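Local atomic coordinates of putative NAD-dependent epimerase/dehydratase (Bacillus halodurans, PDB entry 3E8X), a protein that binds NADP and is probably an epimerase or dehydratase of the short-chain dehydrogenase/reductase type, though its substrate is unknown. Residues A[182-188]-A[218-224]. Residues are numbered along the deposited sequence; the frame is centred on the assembly and turned at random.
Sequences VTVSPHF and FEVLNGD
Glu219 and the turn residues His187 and Phe188 illustrate how one carboxylate can tie the end of an edge strand to its neighbour. His187 ND1 donates to Glu219 OE2 over 2.7 Å in a nearly straight bond, which reaches the oxygen on its syn side and lies in the imidazole plane, while ring and carboxylate stand almost perpendicular, 85° apart. The other oxygen, Glu219 OE1, is met from above the carboxylate plane by the backbone Phe188 N at 3.0 Å. Two waters add a bond each: one bridges OE2 to the Pro186 carbonyl, the second OE1 to that of Phe188. With chi2 at 171°, the extended Glu219 chain carries its carboxylate beyond the strand pairing to the turn. Replacing Glu219 by an alanine is likely to leave His187 ND1 and Phe188 N without the carboxylate they share and the turn freer to move. Ser185 OG closes an ST turn by accepting from His187 N. The Phe188 ring is sandwiched: Ser185 CB lies over the centre of one face, and Leu221 CD1 makes a CH-pi contact with the other, 4.0 Å from the centroid. Behind these side chains runs an antiparallel ladder, in which Thr183 and Leu221 exchange two backbone bonds, as do Ser185 and Glu219. On its other face Val184 CG1 packs against both Phe218 CD1 (3.6 Å) and Val220 CG2 (3.8 Å); Val230 of helix 227-232 touches Val184 there. Strand 216-223 in turn pairs in parallel with strand 164-174, which carries the NADP-binding Leu173; the Leu221 side chain is about 9 Å from the bound NADP. The pair thus forms the antiparallel margin of an otherwise parallel, Rossmann-type sheet, a topology consistent with an atypical short-chain dehydrogenase/reductase fold.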
ATOM      1  N   VAL A 182     -13.370 -27.766  -6.864  1.00 48.01           N
ATOM      2  CA  VAL A 182     -12.203 -26.971  -6.503  1.00 47.58           C
ATOM      3  C   VAL A 182     -11.262 -27.743  -5.548  1.00 48.43           C
ATOM      4  O   VAL A 182     -11.577 -28.870  -5.111  1.00 47.61           O
ATOM      5  CB  VAL A 182     -12.590 -25.570  -5.929  1.00 47.80           C
ATOM      6  CG1 VAL A 182     -13.408 -24.709  -6.957  1.00 44.74           C
ATOM      7  CG2 VAL A 182     -13.341 -25.650  -4.558  1.00 46.23           C
ATOM      8  N   THR A 183     -10.089 -27.145  -5.288  1.00 48.77           N
ATOM      9  CA  THR A 183      -9.193 -27.547  -4.199  1.00 49.21           C
ATOM     10  C   THR A 183      -8.851 -26.266  -3.447  1.00 48.18           C
ATOM     11  O   THR A 183      -8.654 -25.222  -4.067  1.00 47.62           O
ATOM     12  CB  THR A 183      -7.817 -28.128  -4.677  1.00 49.33           C
ATOM     13  OG1 THR A 183      -8.024 -28.974  -5.781  1.00 54.43           O
ATOM     14  CG2 THR A 183      -7.158 -28.968  -3.565  1.00 48.50           C
ATOM     15  N   VAL A 184      -8.715 -26.355  -2.127  1.00 48.17           N
ATOM     16  CA  VAL A 184      -8.303 -25.202  -1.319  1.00 48.10           C
ATOM     17  C   VAL A 184      -7.061 -25.541  -0.464  1.00 48.39           C
ATOM     18  O   VAL A 184      -6.754 -26.707  -0.237  1.00 48.46           O
ATOM     19  CB  VAL A 184      -9.458 -24.702  -0.418  1.00 48.57           C
ATOM     20  CG1 VAL A 184     -10.631 -24.117  -1.263  1.00 46.76           C
ATOM     21  CG2 VAL A 184      -9.926 -25.856   0.541  1.00 49.00           C
ATOM     22  N   SER A 185      -6.358 -24.492  -0.012  1.00 48.74           N
ATOM     23  CA  SER A 185      -5.220 -24.577   0.885  1.00 48.36           C
ATOM     24  C   SER A 185      -5.043 -23.219   1.550  1.00 49.28           C
ATOM     25  O   SER A 185      -5.411 -22.186   0.965  1.00 49.60           O
ATOM     26  CB  SER A 185      -3.956 -24.909   0.110  1.00 48.53           C
ATOM     27  OG  SER A 185      -2.835 -24.953   0.969  1.00 48.83           O
ATOM     28  N   PRO A 186      -4.547 -23.194   2.798  1.00 48.31           N
ATOM     29  CA  PRO A 186      -4.111 -21.901   3.330  1.00 48.48           C
ATOM     30  C   PRO A 186      -3.054 -21.264   2.446  1.00 47.85           C
ATOM     31  O   PRO A 186      -2.966 -20.054   2.363  1.00 48.12           O
ATOM     32  CB  PRO A 186      -3.504 -22.239   4.693  1.00 47.80           C
ATOM     33  CG  PRO A 186      -3.665 -23.683   4.883  1.00 48.98           C
ATOM     34  CD  PRO A 186      -4.436 -24.280   3.776  1.00 49.00           C
ATOM     35  N   HIS A 187      -2.224 -22.118   1.850  1.00 47.63           N
ATOM     36  CA  HIS A 187      -1.201 -21.708   0.966  1.00 47.02           C
ATOM     37  C   HIS A 187      -0.586 -22.907   0.228  1.00 47.21           C
ATOM     38  O   HIS A 187       0.073 -23.745   0.841  1.00 48.30           O
ATOM     39  CB  HIS A 187      -0.125 -20.952   1.754  1.00 47.28           C
ATOM     40  CG  HIS A 187       1.035 -20.520   0.915  1.00 44.61           C
ATOM     41  ND1 HIS A 187       0.873 -19.805  -0.247  1.00 41.61           N
ATOM     42  CD2 HIS A 187       2.367 -20.714   1.061  1.00 44.68           C
ATOM     43  CE1 HIS A 187       2.061 -19.558  -0.775  1.00 43.10           C
ATOM     44  NE2 HIS A 187       2.984 -20.091   0.002  1.00 43.92           N
ATOM     45  N   PHE A 188      -0.766 -22.977  -1.083  1.00 46.89           N
ATOM     46  CA  PHE A 188      -0.192 -24.048  -1.859  1.00 46.87           C
ATOM     47  C   PHE A 188       1.310 -23.821  -2.009  1.00 47.68           C
ATOM     48  O   PHE A 188       1.765 -22.673  -2.184  1.00 48.10           O
ATOM     49  CB  PHE A 188      -0.802 -24.071  -3.245  1.00 47.50           C
ATOM     50  CG  PHE A 188      -2.242 -24.475  -3.287  1.00 47.41           C
ATOM     51  CD1 PHE A 188      -2.603 -25.802  -3.135  1.00 47.54           C
ATOM     52  CD2 PHE A 188      -3.235 -23.533  -3.581  1.00 48.72           C
ATOM     53  CE1 PHE A 188      -3.931 -26.187  -3.208  1.00 46.07           C
ATOM     54  CE2 PHE A 188      -4.563 -23.915  -3.646  1.00 47.44           C
ATOM     55  CZ  PHE A 188      -4.909 -25.227  -3.462  1.00 47.17           C
ATOM     56  N   PHE A 218      -7.795 -18.153   2.278  1.00 47.87           N
ATOM     57  CA  PHE A 218      -7.422 -19.388   1.569  1.00 48.15           C
ATOM     58  C   PHE A 218      -7.211 -19.154   0.096  1.00 47.93           C
ATOM     59  O   PHE A 218      -7.835 -18.277  -0.521  1.00 48.59           O
ATOM     60  CB  PHE A 218      -8.472 -20.545   1.828  1.00 47.83           C
ATOM     61  CG  PHE A 218      -9.825 -20.274   1.234  1.00 48.71           C
ATOM     62  CD1 PHE A 218     -10.145 -20.743  -0.027  1.00 49.32           C
ATOM     63  CD2 PHE A 218     -10.732 -19.458   1.894  1.00 47.75           C
ATOM     64  CE1 PHE A 218     -11.390 -20.445  -0.606  1.00 50.17           C
ATOM     65  CE2 PHE A 218     -11.953 -19.146   1.325  1.00 49.46           C
ATOM     66  CZ  PHE A 218     -12.287 -19.649   0.088  1.00 49.31           C
ATOM     67  N   GLU A 219      -6.381 -20.019  -0.474  1.00 48.59           N
ATOM     68  CA  GLU A 219      -6.166 -20.087  -1.930  1.00 48.98           C
ATOM     69  C   GLU A 219      -7.089 -21.156  -2.558  1.00 48.61           C
ATOM     70  O   GLU A 219      -7.424 -22.142  -1.917  1.00 47.61           O
ATOM     71  CB  GLU A 219      -4.687 -20.340  -2.239  1.00 48.72           C
ATOM     72  CG  GLU A 219      -3.780 -19.227  -1.684  1.00 48.40           C
ATOM     73  CD  GLU A 219      -2.279 -19.535  -1.765  1.00 49.35           C
ATOM     74  OE1 GLU A 219      -1.886 -20.521  -2.452  1.00 47.18           O
ATOM     75  OE2 GLU A 219      -1.507 -18.782  -1.117  1.00 48.00           O
ATOM     76  N   VAL A 220      -7.541 -20.906  -3.788  1.00 48.26           N
ATOM     77  CA  VAL A 220      -8.513 -21.785  -4.450  1.00 47.60           C
ATOM     78  C   VAL A 220      -8.172 -22.001  -5.922  1.00 48.68           C
ATOM     79  O   VAL A 220      -7.930 -21.032  -6.655  1.00 48.71           O
ATOM     80  CB  VAL A 220     -10.000 -21.327  -4.193  1.00 47.60           C
ATOM     81  CG1 VAL A 220     -10.318 -19.917  -4.740  1.00 44.03           C
ATOM     82  CG2 VAL A 220     -10.983 -22.442  -4.657  1.00 46.42           C
ATOM     83  N   LEU A 221      -8.079 -23.296  -6.311  1.00 48.70           N
ATOM     84  CA  LEU A 221      -7.863 -23.743  -7.683  1.00 48.39           C
ATOM     85  C   LEU A 221      -9.025 -24.629  -8.118  1.00 48.56           C
ATOM     86  O   LEU A 221      -9.818 -25.075  -7.283  1.00 47.29           O
ATOM     87  CB  LEU A 221      -6.532 -24.522  -7.785  1.00 48.71           C
ATOM     88  CG  LEU A 221      -5.258 -23.768  -7.305  1.00 49.02           C
ATOM     89  CD1 LEU A 221      -4.010 -24.646  -7.332  1.00 46.11           C
ATOM     90  CD2 LEU A 221      -5.051 -22.463  -8.091  1.00 45.37           C
ATOM     91  N   ASN A 222      -9.172 -24.891  -9.424  1.00 48.74           N
ATOM     92  CA  ASN A 222     -10.073 -25.992  -9.824  1.00 48.53           C
ATOM     93  C   ASN A 222      -9.403 -27.275  -9.382  1.00 48.20           C
ATOM     94  O   ASN A 222      -8.188 -27.369  -9.328  1.00 48.55           O
ATOM     95  CB  ASN A 222     -10.413 -26.040 -11.337  1.00 48.19           C
ATOM     96  CG  ASN A 222     -11.575 -25.093 -11.740  1.00 48.30           C
ATOM     97  OD1 ASN A 222     -11.373 -24.243 -12.584  1.00 49.62           O
ATOM     98  ND2 ASN A 222     -12.788 -25.269 -11.163  1.00 45.50           N
ATOM     99  N   GLY A 223     -10.223 -28.262  -9.074  1.00 49.01           N
ATOM    100  CA  GLY A 223      -9.773 -29.540  -8.511  1.00 48.91           C
ATOM    101  C   GLY A 223     -10.924 -30.542  -8.538  1.00 48.80           C
ATOM    102  O   GLY A 223     -11.744 -30.533  -9.477  1.00 50.53           O
ATOM    103  N   ASP A 224     -11.044 -31.336  -7.485  1.00 48.21           N
ATOM    104  CA  ASP A 224     -11.943 -32.474  -7.500  1.00 48.11           C
ATOM    105  C   ASP A 224     -13.067 -32.480  -6.480  1.00 47.63           C
ATOM    106  O   ASP A 224     -13.917 -33.358  -6.507  1.00 46.62           O
ATOM    107  CB  ASP A 224     -11.102 -33.724  -7.337  1.00 48.24           C
ATOM    108  CG  ASP A 224     -10.269 -34.018  -8.585  1.00 50.61           C
ATOM    109  OD1 ASP A 224     -10.713 -33.689  -9.726  1.00 53.12           O
ATOM    110  OD2 ASP A 224      -9.159 -34.576  -8.433  1.00 54.16           O
TER
HETATM  111  O   HOH W   1      -2.771 -17.670   1.023  1.00 38.82           O
HETATM  112  O   HOH W   2       0.459 -20.624  -3.363  1.00 42.47           O